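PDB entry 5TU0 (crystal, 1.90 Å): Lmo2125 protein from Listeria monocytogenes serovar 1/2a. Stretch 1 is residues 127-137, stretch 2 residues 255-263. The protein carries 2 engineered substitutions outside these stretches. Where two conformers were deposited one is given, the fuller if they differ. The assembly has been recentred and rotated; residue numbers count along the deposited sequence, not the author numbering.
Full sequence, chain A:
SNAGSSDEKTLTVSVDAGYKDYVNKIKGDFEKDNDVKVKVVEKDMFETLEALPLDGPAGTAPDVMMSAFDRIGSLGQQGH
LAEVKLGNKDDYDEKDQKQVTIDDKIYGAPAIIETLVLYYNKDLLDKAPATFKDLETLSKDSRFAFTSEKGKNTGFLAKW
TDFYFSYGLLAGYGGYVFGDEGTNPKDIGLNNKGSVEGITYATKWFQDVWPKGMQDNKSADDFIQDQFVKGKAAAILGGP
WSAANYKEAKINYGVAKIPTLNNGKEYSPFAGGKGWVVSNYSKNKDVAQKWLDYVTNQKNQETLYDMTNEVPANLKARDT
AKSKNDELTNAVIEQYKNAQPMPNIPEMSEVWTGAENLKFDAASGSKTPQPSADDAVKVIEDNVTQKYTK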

# COMPACT_ATOMS: atom_id res chain seq x y z
N LYS A 127 -9.90 -24.46 0.57
CA LYS A 127 -8.65 -23.83 0.12
C LYS A 127 -8.90 -22.43 -0.42
O LYS A 127 -10.04 -22.05 -0.69
CB LYS A 127 -8.00 -24.67 -0.95
CG LYS A 127 -8.85 -24.90 -2.19
CD LYS A 127 -8.07 -25.79 -3.14
CE LYS A 127 -8.87 -26.19 -4.35
NZ LYS A 127 -8.08 -27.14 -5.20
N ALA A 128 -7.82 -21.67 -0.58
CA ALA A 128 -7.93 -20.33 -1.12
C ALA A 128 -8.45 -20.39 -2.56
O ALA A 128 -7.99 -21.22 -3.34
CB ALA A 128 -6.57 -19.64 -1.10
N PRO A 129 -9.45 -19.56 -2.91
CA PRO A 129 -9.86 -19.53 -4.32
C PRO A 129 -8.67 -19.08 -5.18
O PRO A 129 -7.91 -18.18 -4.76
CB PRO A 129 -10.96 -18.47 -4.34
CG PRO A 129 -11.49 -18.44 -2.95
CD PRO A 129 -10.30 -18.69 -2.07
N ALA A 130 -8.50 -19.70 -6.34
CA ALA A 130 -7.37 -19.42 -7.22
C ALA A 130 -7.63 -18.37 -8.31
O ALA A 130 -6.69 -17.71 -8.79
CB ALA A 130 -6.91 -20.71 -7.85
N THR A 131 -8.88 -18.24 -8.73
CA THR A 131 -9.25 -17.34 -9.80
C THR A 131 -10.52 -16.58 -9.46
O THR A 131 -11.28 -16.98 -8.57
CB THR A 131 -9.54 -18.13 -11.11
OG1 THR A 131 -10.70 -18.96 -10.94
CG2 THR A 131 -8.38 -18.99 -11.50
N PHE A 132 -10.78 -15.50 -10.20
CA PHE A 132 -12.06 -14.82 -10.08
C PHE A 132 -13.23 -15.70 -10.53
O PHE A 132 -14.36 -15.48 -10.07
CB PHE A 132 -12.05 -13.42 -10.72
CG PHE A 132 -11.61 -12.34 -9.76
CD1 PHE A 132 -10.28 -12.16 -9.45
CD2 PHE A 132 -12.55 -11.54 -9.12
CE1 PHE A 132 -9.88 -11.20 -8.53
CE2 PHE A 132 -12.16 -10.56 -8.23
CZ PHE A 132 -10.82 -10.40 -7.93
N LYS A 133 -12.97 -16.67 -11.42
CA LYS A 133 -14.02 -17.62 -11.83
C LYS A 133 -14.46 -18.40 -10.58
O LYS A 133 -15.65 -18.62 -10.37
CB LYS A 133 -13.52 -18.59 -12.90
CG LYS A 133 -13.17 -17.99 -14.25
CD LYS A 133 -14.34 -17.96 -15.23
CE LYS A 133 -15.42 -17.00 -14.84
NZ LYS A 133 -16.51 -16.97 -15.86
N ASP A 134 -13.49 -18.79 -9.76
CA ASP A 134 -13.75 -19.52 -8.50
C ASP A 134 -14.56 -18.63 -7.54
O ASP A 134 -15.49 -19.11 -6.89
CB ASP A 134 -12.47 -19.94 -7.79
CG ASP A 134 -11.61 -20.90 -8.61
OD1 ASP A 134 -12.13 -21.56 -9.54
OD2 ASP A 134 -10.39 -20.98 -8.29
N LEU A 135 -14.21 -17.35 -7.45
CA LEU A 135 -14.97 -16.41 -6.64
C LEU A 135 -16.40 -16.24 -7.16
O LEU A 135 -17.33 -16.12 -6.36
CB LEU A 135 -14.30 -15.04 -6.56
CG LEU A 135 -12.94 -14.97 -5.88
CD1 LEU A 135 -12.35 -13.57 -6.05
CD2 LEU A 135 -13.02 -15.36 -4.41
N GLU A 136 -16.58 -16.21 -8.48
CA GLU A 136 -17.93 -16.07 -9.05
C GLU A 136 -18.80 -17.27 -8.63
O GLU A 136 -19.99 -17.10 -8.29
CB GLU A 136 -17.87 -15.92 -10.58
CG GLU A 136 -17.27 -14.59 -11.05
CD GLU A 136 -17.05 -14.50 -12.54
OE1 GLU A 136 -17.55 -15.38 -13.29
OE2 GLU A 136 -16.34 -13.57 -12.98
N THR A 137 -18.23 -18.47 -8.65
CA THR A 137 -18.99 -19.67 -8.26
C THR A 137 -19.27 -19.66 -6.75
O THR A 137 -20.34 -20.07 -6.31
CB THR A 137 -18.27 -20.96 -8.67
OG1 THR A 137 -17.03 -21.08 -7.97
CG2 THR A 137 -18.03 -20.96 -10.16
N VAL A 255 -4.41 -16.74 4.23
CA VAL A 255 -4.09 -15.63 3.35
C VAL A 255 -3.49 -16.18 2.06
O VAL A 255 -2.68 -17.14 2.09
CB VAL A 255 -3.10 -14.65 4.00
CG1 VAL A 255 -3.09 -13.32 3.25
CG2 VAL A 255 -3.46 -14.40 5.47
N ALA A 256 -3.85 -15.54 0.95
CA ALA A 256 -3.36 -15.93 -0.35
C ALA A 256 -3.19 -14.72 -1.28
O ALA A 256 -3.68 -13.61 -1.00
CB ALA A 256 -4.33 -16.92 -0.98
N LYS A 257 -2.47 -14.95 -2.37
CA LYS A 257 -2.38 -13.96 -3.42
C LYS A 257 -3.81 -13.67 -3.89
O LYS A 257 -4.71 -14.51 -3.71
CB LYS A 257 -1.57 -14.49 -4.62
CG LYS A 257 -2.19 -15.72 -5.28
CD LYS A 257 -1.38 -16.24 -6.45
CE LYS A 257 -1.53 -15.38 -7.69
NZ LYS A 257 -2.91 -15.42 -8.26
N ILE A 258 -4.02 -12.52 -4.49
CA ILE A 258 -5.34 -12.18 -5.02
C ILE A 258 -5.62 -13.13 -6.22
O ILE A 258 -4.73 -13.41 -7.03
CB ILE A 258 -5.43 -10.69 -5.44
CG1 ILE A 258 -5.04 -9.78 -4.25
CG2 ILE A 258 -6.82 -10.38 -5.97
CD1 ILE A 258 -4.89 -8.31 -4.59
N PRO A 259 -6.84 -13.67 -6.31
CA PRO A 259 -7.08 -14.58 -7.42
C PRO A 259 -6.88 -13.95 -8.81
O PRO A 259 -7.07 -12.75 -8.99
CB PRO A 259 -8.54 -15.02 -7.21
CG PRO A 259 -8.78 -14.83 -5.75
CD PRO A 259 -7.99 -13.62 -5.38
N THR A 260 -6.51 -14.79 -9.76
CA THR A 260 -6.28 -14.39 -11.16
C THR A 260 -7.57 -13.89 -11.83
O THR A 260 -8.62 -14.49 -11.68
CB THR A 260 -5.69 -15.58 -11.93
OG1 THR A 260 -4.46 -15.98 -11.29
CG2 THR A 260 -5.44 -15.24 -13.42
N LEU A 261 -7.48 -12.78 -12.55
CA LEU A 261 -8.63 -12.20 -13.24
C LEU A 261 -9.08 -13.05 -14.43
O LEU A 261 -8.34 -13.93 -14.89
CB LEU A 261 -8.30 -10.78 -13.71
CG LEU A 261 -7.99 -9.74 -12.62
CD1 LEU A 261 -7.37 -8.46 -13.18
CD2 LEU A 261 -9.26 -9.42 -11.82
N ASN A 262 -10.30 -12.79 -14.92
CA ASN A 262 -10.89 -13.51 -16.05
C ASN A 262 -10.13 -13.43 -17.36
O ASN A 262 -10.35 -14.27 -18.24
CB ASN A 262 -12.35 -13.08 -16.27
CG ASN A 262 -13.28 -13.53 -15.13
OD1 ASN A 262 -12.84 -14.13 -14.13
ND2 ASN A 262 -14.56 -13.24 -15.29
N ASN A 263 -9.26 -12.43 -17.50
CA ASN A 263 -8.42 -12.30 -18.71
C ASN A 263 -7.11 -13.09 -18.58
O ASN A 263 -6.25 -13.05 -19.47
CB ASN A 263 -8.09 -10.82 -19.00
CG ASN A 263 -7.31 -10.15 -17.88
OD1 ASN A 263 -7.04 -10.73 -16.83
ND2 ASN A 263 -6.94 -8.88 -18.11
O HOH W 1 -5.40 -17.04 -4.80
O HOH W 2 -3.95 -17.80 -8.81
O HOH W 3 -10.76 -15.68 -13.26

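Stretch 2 leaves the end of a strand and runs as an irregular segment past the loop and first helical turns of stretch 1. Together the two bury 529 Å², counting both sides.

Val 255 turns its side chain away and takes no part. Ala 256 points toward stretch 1 and meets Ala 128, which points back. Ala 256 CB lies 3.5 Å from Ala 128 CB. The two methyl groups touch directly and fill the space between the backbones.

Lys 257 contributes mainly through water. Lys 257 O and Pro 129 O each accept from water 1, both at 2.8 Å. The side chain runs forward along its own stretch, and Lys 257 NZ donates to Ile 258 O at 3.0 Å. Lys 257 NZ also donates to water 2 at 2.7 Å. Water 2 donates to Ala 130 O at 2.7 Å and to Thr 260 OG1 at 3.1 Å, so it ties both stretches together.

Ile 258 is buried. Its branched side chain supplies a methyl to the edge of the Phe 132 ring, with Ile 258 CG2 4.1 Å from Phe 132 CE1.

Pro 259 is buried and points toward stretch 1. Its compact apolar ring packs on Leu 135 and Phe 132. Pro 259 CG lies 3.8 Å from Leu 135 CD1, and Pro 259 CB lies 4.0 Å from Phe 132 CD1. As a proline it has no N-H to leave unpaired.

Thr 260 supplies the main backbone link, while its hydroxyl serves water 2. Thr 260 N donates to Ala 130 O at 3.1 Å, and Thr 260 O accepts from Phe 132 N at 2.8 Å. Both bonds are nearly straight. They form a single beta bridge between Thr 131 and Thr 260. Thr 131 also caps the helix: Thr 131 OG1 accepts from Asp 134 N at 3.0 Å. The bridge therefore sits right where the helix starts, and Thr 260 O binds an N-H of its first turn.

Leu 261 starts away from stretch 1, but the end of its side chain comes back. Leu 261 CD2 lies over one face of the buried Phe 132 ring, 4.1 Å from the ring centroid, in a CH-pi contact.

Asn 262 closes the contact with an amide that carries both a donor and an acceptor. Asn 262 ND2 donates to Glu 136 OE2 at 2.9 Å. Asn 262 OD1 accepts from water 3 at 2.7 Å. Water 3 donates to Thr 260 O at 2.9 Å and accepts from Lys 133 N at 3.0 Å. Lys 133 NZ forms a salt bridge with Glu 136 OE1 at 3.2 Å.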